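Local coordinates for beta-glucuronidase (Dictyoglomus thermophilum, PDB 6XXW), which probably hydrolyses beta-D-glucuronides, as a family 2 glycoside hydrolase built round a TIM-barrel domain, at residues 29-39 and 185-196; 419-429 and 453-461. All blocks are in the same frame, centred on the assembly; numbering follows the deposited sequence.

Contact 1 of 2, residues 29-39 and 185-196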
loop_
_atom_site.group_PDB
_atom_site.type_symbol
_atom_site.label_atom_id
_atom_site.label_comp_id
_atom_site.label_asym_id
_atom_site.label_seq_id
_atom_site.Cartn_x
_atom_site.Cartn_y
_atom_site.Cartn_z
ATOM N N THR A 29 37.073 32.070 -21.366
ATOM C CA THR A 29 38.442 31.714 -21.035
ATOM C C THR A 29 38.570 30.377 -20.316
ATOM O O THR A 29 39.684 30.008 -19.920
ATOM C CB THR A 29 39.067 32.829 -20.185
ATOM O OG1 THR A 29 38.443 32.862 -18.895
ATOM C CG2 THR A 29 38.841 34.174 -20.862
ATOM N N ARG A 30 37.475 29.637 -20.140
ATOM C CA ARG A 30 37.509 28.393 -19.374
ATOM C C ARG A 30 36.637 27.336 -20.040
ATOM O O ARG A 30 35.488 27.612 -20.384
ATOM C CB ARG A 30 37.027 28.623 -17.940
ATOM C CG ARG A 30 37.792 29.703 -17.183
ATOM C CD ARG A 30 37.303 29.817 -15.763
ATOM N NE ARG A 30 38.209 30.636 -14.962
ATOM C CZ ARG A 30 38.403 30.469 -13.662
ATOM N NH1 ARG A 30 37.749 29.509 -13.013
ATOM N NH2 ARG A 30 39.235 31.271 -13.020
ATOM N N GLU A 31 37.183 26.134 -20.197
ATOM C CA GLU A 31 36.448 24.967 -20.664
ATOM C C GLU A 31 36.131 24.053 -19.490
ATOM O O GLU A 31 36.884 23.991 -18.515
ATOM C CB GLU A 31 37.257 24.190 -21.708
ATOM C CG GLU A 31 37.205 24.781 -23.096
ATOM C CD GLU A 31 37.988 23.953 -24.100
ATOM O OE1 GLU A 31 39.013 24.455 -24.620
ATOM O OE2 GLU A 31 37.579 22.798 -24.361
ATOM N N VAL A 32 35.005 23.347 -19.587
ATOM C CA VAL A 32 34.594 22.377 -18.584
ATOM C C VAL A 32 34.226 21.087 -19.304
ATOM O O VAL A 32 33.458 21.114 -20.270
ATOM C CB VAL A 32 33.406 22.882 -17.738
ATOM C CG1 VAL A 32 32.966 21.799 -16.757
ATOM C CG2 VAL A 32 33.770 24.170 -17.000
ATOM N N LYS A 33 34.782 19.968 -18.842
ATOM C CA LYS A 33 34.499 18.637 -19.374
ATOM C C LYS A 33 33.949 17.782 -18.238
ATOM O O LYS A 33 34.649 17.540 -17.252
ATOM C CB LYS A 33 35.770 18.001 -19.956
ATOM C CG LYS A 33 35.580 16.602 -20.540
ATOM C CD LYS A 33 34.479 16.601 -21.598
ATOM C CE LYS A 33 34.469 15.306 -22.400
ATOM N NZ LYS A 33 33.086 14.919 -22.760
ATOM N N ASP A 34 32.709 17.332 -18.373
ATOM C CA ASP A 34 32.056 16.554 -17.322
ATOM C C ASP A 34 32.362 15.074 -17.536
ATOM O O ASP A 34 32.072 14.529 -18.605
ATOM C CB ASP A 34 30.553 16.837 -17.345
ATOM C CG ASP A 34 29.769 16.002 -16.344
ATOM O OD1 ASP A 34 30.359 15.507 -15.366
ATOM O OD2 ASP A 34 28.547 15.848 -16.547
ATOM N N LEU A 35 32.966 14.430 -16.533
ATOM C CA LEU A 35 33.313 13.014 -16.629
ATOM C C LEU A 35 32.227 12.101 -16.074
ATOM O O LEU A 35 32.428 10.883 -16.022
ATOM C CB LEU A 35 34.636 12.735 -15.909
ATOM C CG LEU A 35 35.900 13.397 -16.461
ATOM C CD1 LEU A 35 37.137 12.776 -15.822
ATOM C CD2 LEU A 35 35.959 13.274 -17.970
ATOM N N SER A 36 31.094 12.659 -15.659
ATOM C CA SER A 36 29.966 11.844 -15.235
ATOM C C SER A 36 29.531 10.928 -16.365
ATOM O O SER A 36 29.733 11.223 -17.547
ATOM C CB SER A 36 28.798 12.730 -14.805
ATOM O OG SER A 36 29.238 13.716 -13.901
ATOM N N GLY A 37 28.938 9.801 -15.995
ATOM C CA GLY A 37 28.498 8.822 -16.967
ATOM C C GLY A 37 28.739 7.432 -16.425
ATOM O O GLY A 37 28.634 7.229 -15.213
ATOM N N VAL A 38 29.112 6.483 -17.274
ATOM C CA VAL A 38 29.318 5.100 -16.852
ATOM C C VAL A 38 30.808 4.876 -16.626
ATOM O O VAL A 38 31.613 5.048 -17.547
ATOM C CB VAL A 38 28.771 4.111 -17.894
ATOM C CG1 VAL A 38 29.009 2.677 -17.446
ATOM C CG2 VAL A 38 27.298 4.358 -18.142
ATOM N N TRP A 39 31.176 4.457 -15.417
ATOM C CA TRP A 39 32.563 4.162 -15.083
ATOM C C TRP A 39 32.734 2.670 -14.831
ATOM O O TRP A 39 31.767 1.945 -14.612
ATOM C CB TRP A 39 33.008 4.912 -13.828
ATOM C CG TRP A 39 33.139 6.410 -13.923
ATOM C CD1 TRP A 39 32.232 7.297 -14.428
ATOM C CD2 TRP A 39 34.239 7.185 -13.449
ATOM N NE1 TRP A 39 32.704 8.584 -14.296
ATOM C CE2 TRP A 39 33.938 8.539 -13.702
ATOM C CE3 TRP A 39 35.449 6.864 -12.826
ATOM C CZ2 TRP A 39 34.810 9.573 -13.354
ATOM C CZ3 TRP A 39 36.315 7.887 -12.486
ATOM C CH2 TRP A 39 35.997 9.225 -12.761
ATOM N N PRO A 185 29.365 15.328 -9.247
ATOM C CA PRO A 185 30.071 15.144 -10.524
ATOM C C PRO A 185 31.584 15.271 -10.411
ATOM O O PRO A 185 32.112 16.068 -9.636
ATOM C CB PRO A 185 29.483 16.253 -11.405
ATOM C CG PRO A 185 28.076 16.401 -10.891
ATOM C CD PRO A 185 28.227 16.261 -9.394
ATOM N N VAL A 186 32.267 14.444 -11.191
ATOM C CA VAL A 186 33.697 14.566 -11.438
ATOM C C VAL A 186 33.863 15.360 -12.722
ATOM O O VAL A 186 33.278 15.007 -13.752
ATOM C CB VAL A 186 34.351 13.186 -11.577
ATOM C CG1 VAL A 186 35.852 13.342 -11.819
ATOM C CG2 VAL A 186 34.071 12.310 -10.335
ATOM N N VAL A 187 34.636 16.446 -12.677
ATOM C CA VAL A 187 34.825 17.250 -13.879
ATOM C C VAL A 187 36.285 17.665 -13.994
ATOM O O VAL A 187 37.028 17.715 -13.011
ATOM C CB VAL A 187 33.909 18.502 -13.915
ATOM C CG1 VAL A 187 32.445 18.134 -13.602
ATOM C CG2 VAL A 187 34.416 19.547 -12.948
ATOM N N ILE A 188 36.688 17.954 -15.225
ATOM C CA ILE A 188 37.990 18.534 -15.524
ATOM C C ILE A 188 37.746 19.893 -16.160
ATOM O O ILE A 188 36.887 20.030 -17.035
ATOM C CB ILE A 188 38.818 17.625 -16.448
ATOM C CG1 ILE A 188 39.047 16.278 -15.773
ATOM C CG2 ILE A 188 40.175 18.251 -16.729
ATOM C CD1 ILE A 188 39.979 15.379 -16.528
ATOM N N TYR A 189 38.463 20.906 -15.700
ATOM C CA TYR A 189 38.253 22.233 -16.250
ATOM C C TYR A 189 39.595 22.921 -16.417
ATOM O O TYR A 189 40.576 22.566 -15.756
ATOM C CB TYR A 189 37.277 23.058 -15.383
ATOM C CG TYR A 189 37.744 23.436 -13.998
ATOM C CD1 TYR A 189 37.561 22.576 -12.912
ATOM C CD2 TYR A 189 38.323 24.676 -13.759
ATOM C CE1 TYR A 189 37.966 22.936 -11.626
ATOM C CE2 TYR A 189 38.739 25.043 -12.481
ATOM C CZ TYR A 189 38.562 24.173 -11.424
ATOM O OH TYR A 189 38.975 24.552 -10.171
ATOM N N THR A 190 39.640 23.871 -17.350
ATOM C CA THR A 190 40.839 24.644 -17.638
ATOM C C THR A 190 40.692 26.073 -17.139
ATOM O O THR A 190 39.584 26.611 -17.059
ATOM C CB THR A 190 41.131 24.692 -19.145
ATOM O OG1 THR A 190 40.029 25.325 -19.820
ATOM C CG2 THR A 190 41.326 23.298 -19.702
ATOM N N THR A 191 41.825 26.693 -16.834
ATOM C CA THR A 191 41.931 28.127 -16.619
ATOM C C THR A 191 43.223 28.594 -17.276
ATOM O O THR A 191 44.116 27.785 -17.547
ATOM C CB THR A 191 41.952 28.511 -15.129
ATOM O OG1 THR A 191 43.277 28.333 -14.614
ATOM C CG2 THR A 191 40.951 27.676 -14.287
ATOM N N PRO A 192 43.361 29.892 -17.522
ATOM C CA PRO A 192 44.684 30.416 -17.880
ATOM C C PRO A 192 45.652 30.241 -16.720
ATOM O O PRO A 192 45.260 30.012 -15.575
ATOM C CB PRO A 192 44.422 31.898 -18.169
ATOM C CG PRO A 192 42.944 32.023 -18.308
ATOM C CD PRO A 192 42.338 30.948 -17.487
ATOM N N LYS A 193 46.946 30.371 -17.027
ATOM C CA LYS A 193 47.971 30.135 -16.014
ATOM C C LYS A 193 47.898 31.151 -14.884
ATOM O O LYS A 193 48.246 30.830 -13.742
ATOM C CB LYS A 193 49.362 30.140 -16.661
ATOM C CG LYS A 193 49.512 29.085 -17.751
ATOM C CD LYS A 193 49.947 27.761 -17.131
ATOM C CE LYS A 193 50.531 26.809 -18.164
ATOM N NZ LYS A 193 52.029 26.743 -18.154
ATOM N N VAL A 194 47.470 32.375 -15.184
ATOM C CA VAL A 194 47.140 33.377 -14.179
ATOM C C VAL A 194 45.637 33.603 -14.280
ATOM O O VAL A 194 45.126 33.947 -15.353
ATOM C CB VAL A 194 47.925 34.682 -14.402
ATOM C CG1 VAL A 194 47.585 35.724 -13.336
ATOM C CG2 VAL A 194 49.421 34.398 -14.438
ATOM N N TYR A 195 44.925 33.410 -13.172
ATOM C CA TYR A 195 43.489 33.181 -13.245
ATOM C C TYR A 195 42.824 33.637 -11.953
ATOM O O TYR A 195 43.481 33.845 -10.934
ATOM C CB TYR A 195 43.183 31.698 -13.496
ATOM C CG TYR A 195 43.576 30.770 -12.354
ATOM C CD1 TYR A 195 44.913 30.492 -12.081
ATOM C CD2 TYR A 195 42.610 30.162 -11.558
ATOM C CE1 TYR A 195 45.274 29.654 -11.041
ATOM C CE2 TYR A 195 42.965 29.314 -10.520
ATOM C CZ TYR A 195 44.300 29.068 -10.274
ATOM O OH TYR A 195 44.660 28.234 -9.251
ATOM N N ILE A 196 41.500 33.766 -12.007
ATOM C CA ILE A 196 40.698 34.124 -10.842
ATOM C C ILE A 196 40.577 32.879 -9.966
ATOM O O ILE A 196 39.906 31.920 -10.344
ATOM C CB ILE A 196 39.314 34.640 -11.247
ATOM C CG1 ILE A 196 39.429 35.909 -12.088
ATOM C CG2 ILE A 196 38.443 34.850 -10.004
ATOM C CD1 ILE A 196 38.463 35.917 -13.265
HETATM O O HOH W 1 38.978 29.239 -10.369
HETATM O O HOH W 2 36.625 26.022 -16.198
HETATM O O HOH W 3 40.549 26.117 -22.891
#
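The guanidinium of Arg30 has Thr191 CG2 over one face, 3.8 Å above the plane and centred on it, while its edge is turned to the backbone of Ile196. There Arg30 NH2 donates to the carbonyl O of Ile196 at 2.8 Å, with the acceptor close to the guanidinium plane, and a water bridges NH1 to the same oxygen. The edge of the Tyr195 ring also faces Arg30 NH2, and one face of that ring carries Thr191 OG1. With CG anti to the carbonyl carbon (chi1 -56°) and the chain extended to NE, Arg30 runs alongside Thr191 to this site, where Asp274 adds a salt bridge. Strands 32-34 and 185-191 are antiparallel neighbours inside the jelly-roll beta-sandwich of the sugar-binding domain, 185-191 having strand 90-99 as another partner. Lys33 and Ile188 are a hydrogen-bonded pair, Lys33 N reaching Ile188 O at 2.8 Å and Ile188 N returning to Lys33 O at 2.9 Å. On one face Val32 CG2 rests on Tyr189 CB at 4.0 Å; on the other, Leu35 CD1 packs against Ile188 CD1 at 3.9 Å. Next along, Thr190 N donates to Glu31 O, but Glu31 N turns to the side-chain OG1 of Thr190 at 3.0 Å. At the far end Asp34 OD1 accepts from Ser36 N in an Asx turn and, by its syn lone pair, from Ser36 OG, which lies 3.6 Å from Pro185 CB.

Contact 2 of 2, residues 419-429 and 453-461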
loop_
_atom_site.group_PDB
_atom_site.type_symbol
_atom_site.label_atom_id
_atom_site.label_comp_id
_atom_site.label_asym_id
_atom_site.label_seq_id
_atom_site.Cartn_x
_atom_site.Cartn_y
_atom_site.Cartn_z
ATOM N N THR A 419 25.535 17.518 24.017
ATOM C CA THR A 419 25.916 18.839 24.498
ATOM C C THR A 419 25.766 18.988 26.009
ATOM O O THR A 419 26.130 20.039 26.546
ATOM C CB THR A 419 25.071 19.910 23.799
ATOM O OG1 THR A 419 23.683 19.584 23.958
ATOM C CG2 THR A 419 25.417 20.016 22.289
ATOM N N TYR A 420 25.225 17.984 26.697
ATOM C CA TYR A 420 25.171 18.000 28.155
ATOM C C TYR A 420 26.512 17.620 28.786
ATOM O O TYR A 420 26.719 17.861 29.980
ATOM C CB TYR A 420 24.053 17.058 28.632
ATOM C CG TYR A 420 24.171 15.673 28.034
ATOM C CD1 TYR A 420 25.041 14.739 28.581
ATOM C CD2 TYR A 420 23.447 15.311 26.899
ATOM C CE1 TYR A 420 25.180 13.477 28.024
ATOM C CE2 TYR A 420 23.582 14.047 26.334
ATOM C CZ TYR A 420 24.449 13.136 26.910
ATOM O OH TYR A 420 24.601 11.880 26.371
ATOM N N GLU A 421 27.427 17.039 28.015
ATOM C CA GLU A 421 28.726 16.648 28.552
ATOM C C GLU A 421 29.635 17.860 28.763
ATOM O O GLU A 421 29.656 18.793 27.955
ATOM C CB GLU A 421 29.418 15.654 27.612
ATOM C CG GLU A 421 28.637 14.382 27.337
ATOM C CD GLU A 421 29.462 13.351 26.574
ATOM O OE1 GLU A 421 30.660 13.596 26.348
ATOM O OE2 GLU A 421 28.912 12.298 26.196
ATOM N N ASP A 422 30.416 17.821 29.847
ATOM C CA ASP A 422 31.422 18.855 30.106
ATOM C C ASP A 422 32.346 19.061 28.911
ATOM O O ASP A 422 32.652 20.197 28.534
ATOM C CB ASP A 422 32.252 18.486 31.337
ATOM C CG ASP A 422 31.521 18.755 32.639
ATOM O OD1 ASP A 422 32.127 19.368 33.544
ATOM O OD2 ASP A 422 30.344 18.350 32.761
ATOM N N GLY A 423 32.834 17.962 28.328
ATOM C CA GLY A 423 33.728 18.035 27.182
ATOM C C GLY A 423 33.123 18.675 25.942
ATOM O O GLY A 423 33.866 19.168 25.084
ATOM N N ALA A 424 31.789 18.678 25.820
ATOM C CA ALA A 424 31.160 19.298 24.659
ATOM C C ALA A 424 31.305 20.811 24.686
ATOM O O ALA A 424 31.295 21.451 23.630
ATOM C CB ALA A 424 29.674 18.933 24.586
ATOM N N GLU A 425 31.448 21.398 25.873
ATOM C CA GLU A 425 31.488 22.853 25.950
ATOM C C GLU A 425 32.754 23.398 25.302
ATOM O O GLU A 425 32.688 24.287 24.442
ATOM C CB GLU A 425 31.369 23.319 27.404
ATOM C CG GLU A 425 31.397 24.841 27.532
ATOM C CD GLU A 425 30.780 25.339 28.825
ATOM O OE1 GLU A 425 30.565 24.527 29.741
ATOM O OE2 GLU A 425 30.510 26.549 28.929
ATOM N N GLU A 426 33.916 22.865 25.679
ATOM C CA GLU A 426 35.163 23.362 25.101
ATOM C C GLU A 426 35.235 23.044 23.616
ATOM O O GLU A 426 35.696 23.871 22.814
ATOM C CB GLU A 426 36.363 22.753 25.831
ATOM N N TYR A 427 34.793 21.838 23.237
ATOM C CA TYR A 427 34.757 21.462 21.826
ATOM C C TYR A 427 33.990 22.493 21.001
ATOM O O TYR A 427 34.510 23.034 20.015
ATOM C CB TYR A 427 34.148 20.062 21.679
ATOM C CG TYR A 427 34.070 19.556 20.255
ATOM C CD1 TYR A 427 33.024 19.929 19.423
ATOM C CD2 TYR A 427 35.031 18.696 19.750
ATOM C CE1 TYR A 427 32.942 19.459 18.132
ATOM C CE2 TYR A 427 34.959 18.227 18.461
ATOM C CZ TYR A 427 33.918 18.615 17.650
ATOM O OH TYR A 427 33.840 18.147 16.352
ATOM N N PHE A 428 32.757 22.801 21.404
ATOM C CA PHE A 428 31.923 23.630 20.540
ATOM C C PHE A 428 32.245 25.116 20.671
ATOM O O PHE A 428 32.077 25.865 19.703
ATOM C CB PHE A 428 30.450 23.344 20.826
ATOM C CG PHE A 428 29.934 22.140 20.082
ATOM C CD1 PHE A 428 29.856 22.158 18.694
ATOM C CD2 PHE A 428 29.578 20.980 20.761
ATOM C CE1 PHE A 428 29.398 21.045 17.989
ATOM C CE2 PHE A 428 29.127 19.858 20.067
ATOM C CZ PHE A 428 29.038 19.898 18.675
ATOM N N ARG A 429 32.718 25.565 21.837
ATOM C CA ARG A 429 33.242 26.926 21.915
ATOM C C ARG A 429 34.267 27.178 20.815
ATOM O O ARG A 429 34.235 28.220 20.153
ATOM C CB ARG A 429 33.864 27.177 23.290
ATOM C CG ARG A 429 32.856 27.619 24.354
ATOM C CD ARG A 429 33.444 27.504 25.762
ATOM N NE ARG A 429 34.621 28.356 25.906
ATOM C CZ ARG A 429 34.649 29.490 26.601
ATOM N NH1 ARG A 429 33.562 29.912 27.232
ATOM N NH2 ARG A 429 35.768 30.205 26.657
ATOM N N SER A 453 17.866 22.911 30.081
ATOM C CA SER A 453 18.688 23.203 31.244
ATOM C C SER A 453 19.977 22.397 31.270
ATOM O O SER A 453 20.837 22.671 32.115
ATOM C CB SER A 453 17.891 22.945 32.529
ATOM O OG SER A 453 17.557 21.575 32.649
ATOM N N GLU A 454 20.144 21.421 30.372
ATOM C CA GLU A 454 21.340 20.591 30.402
ATOM C C GLU A 454 22.377 20.955 29.350
ATOM O O GLU A 454 23.557 20.647 29.555
ATOM C CB GLU A 454 20.970 19.113 30.248
ATOM C CG GLU A 454 19.881 18.666 31.218
ATOM C CD GLU A 454 19.824 17.158 31.384
ATOM O OE1 GLU A 454 19.899 16.436 30.363
ATOM O OE2 GLU A 454 19.687 16.691 32.533
ATOM N N THR A 455 21.996 21.587 28.238
ATOM C CA THR A 455 22.993 21.854 27.209
ATOM C C THR A 455 23.994 22.897 27.703
ATOM O O THR A 455 23.617 23.930 28.260
ATOM C CB THR A 455 22.366 22.312 25.884
ATOM O OG1 THR A 455 23.411 22.804 25.032
ATOM C CG2 THR A 455 21.301 23.406 26.080
ATOM N N LYS A 456 25.274 22.620 27.499
ATOM C CA LYS A 456 26.323 23.567 27.828
ATOM C C LYS A 456 26.784 24.363 26.616
ATOM O O LYS A 456 27.809 25.045 26.693
ATOM C CB LYS A 456 27.501 22.826 28.459
ATOM C CG LYS A 456 27.179 22.188 29.820
ATOM C CD LYS A 456 28.255 21.211 30.228
ATOM C CE LYS A 456 27.971 20.629 31.606
ATOM N NZ LYS A 456 27.937 21.706 32.635
ATOM N N VAL A 457 26.050 24.299 25.496
ATOM C CA VAL A 457 26.534 24.821 24.224
ATOM C C VAL A 457 25.609 25.881 23.629
ATOM O O VAL A 457 26.083 26.828 22.995
ATOM C CB VAL A 457 26.772 23.673 23.219
ATOM C CG1 VAL A 457 27.127 24.221 21.832
ATOM C CG2 VAL A 457 27.871 22.743 23.750
ATOM N N SER A 458 24.285 25.742 23.803
ATOM C CA SER A 458 23.348 26.659 23.145
ATOM C C SER A 458 23.518 28.104 23.599
ATOM O O SER A 458 23.150 29.023 22.854
ATOM C CB SER A 458 21.898 26.214 23.378
ATOM O OG SER A 458 21.517 25.193 22.452
ATOM N N LYS A 459 24.052 28.333 24.803
ATOM C CA LYS A 459 24.275 29.707 25.251
ATOM C C LYS A 459 25.262 30.465 24.363
ATOM O O LYS A 459 25.301 31.700 24.428
ATOM C CB LYS A 459 24.754 29.727 26.712
ATOM C CG LYS A 459 25.938 28.803 27.033
ATOM C CD LYS A 459 26.134 28.676 28.553
ATOM C CE LYS A 459 27.397 27.885 28.918
ATOM N NZ LYS A 459 27.481 27.565 30.391
ATOM N N TYR A 460 26.033 29.764 23.520
ATOM C CA TYR A 460 27.051 30.377 22.672
ATOM C C TYR A 460 26.594 30.678 21.243
ATOM O O TYR A 460 27.372 31.264 20.488
ATOM C CB TYR A 460 28.300 29.485 22.612
ATOM C CG TYR A 460 28.982 29.271 23.957
ATOM C CD1 TYR A 460 29.672 30.303 24.584
ATOM C CD2 TYR A 460 28.915 28.037 24.604
ATOM C CE1 TYR A 460 30.300 30.106 25.812
ATOM C CE2 TYR A 460 29.548 27.827 25.823
ATOM C CZ TYR A 460 30.236 28.878 26.426
ATOM O OH TYR A 460 30.866 28.684 27.639
ATOM N N VAL A 461 25.372 30.306 20.839
ATOM C CA VAL A 461 24.950 30.547 19.456
ATOM C C VAL A 461 24.003 31.743 19.350
ATOM O O VAL A 461 23.621 32.337 20.365
ATOM C CB VAL A 461 24.308 29.281 18.849
ATOM C CG1 VAL A 461 25.309 28.118 18.885
ATOM C CG2 VAL A 461 23.040 28.914 19.589
HETATM O O HOH W 4 24.830 20.087 31.838
HETATM O O HOH W 5 30.537 22.158 33.014
HETATM O O HOH W 6 28.897 25.099 31.686
#
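Tyr460 OH is gripped from two sides: it donates to Glu425 OE2 at 2.5 Å, using the anti lone pair of that oxygen, and accepts from Arg429 NH1 at 3.0 Å. The contact belongs to the TIM-barrel domain, where the start of helix 422-438 lies against the loop between strands 444-448 and 463-467, which includes the 3-10 segment 458-460. Glu425 extends with CG anti to the backbone N (chi1 -180°), which brings its carboxylate to the edge of the Tyr460 ring. Glu425 OE2 also makes a salt bridge of 3.5 Å to Lys459 NZ, and a water links OE1 to the same ammonium. The guanidinium of Arg429 stands almost upright to the Tyr460 ring, at 89°, with the hydroxyl in its plane, while Arg429 CG sits over the ring face in a CH-pi contact 3.7 Å from the centroid. A phenylalanine in place of Tyr460 would probably leave Glu425 OE2 and Arg429 NH1 without the hydroxyl that joins them. Deeper in, Val457 wedges its methyls against the helix, CG1 lying 3.6 Å from Phe428 CB. Thr455 OG1 accepts from Val457 N in an ST turn, and Glu448 holds both this hydroxyl and that of Thr419. Beside them the backbone joins directly: Lys456 N donates to Thr419 O at 2.9 Å, the donor tilted well away from the carbonyl plane.

In the fold
The two contacts lie in different domains of one chain, contact 1 in the sugar-binding domain and contact 2 in the TIM barrel, on opposite sides of the chain's centre. Their centres are 43 Å apart and their nearest atoms about 26 Å. At contact 1, Lys33 NZ bonds to Val32 O of a second subunit, whose own lysine returns the bond; no other chain of the assembly touches contact 2. Segment 419-429 follows barrel strand 408-415, and TIM-barrel active sites lie at the C-terminal strand ends, so contact 2 is probably near the catalytic pocket and contact 1 remote from it. A bound Tris molecule, probably from the crystallisation liquor, lies about 4 Å from the Tyr420 side chain.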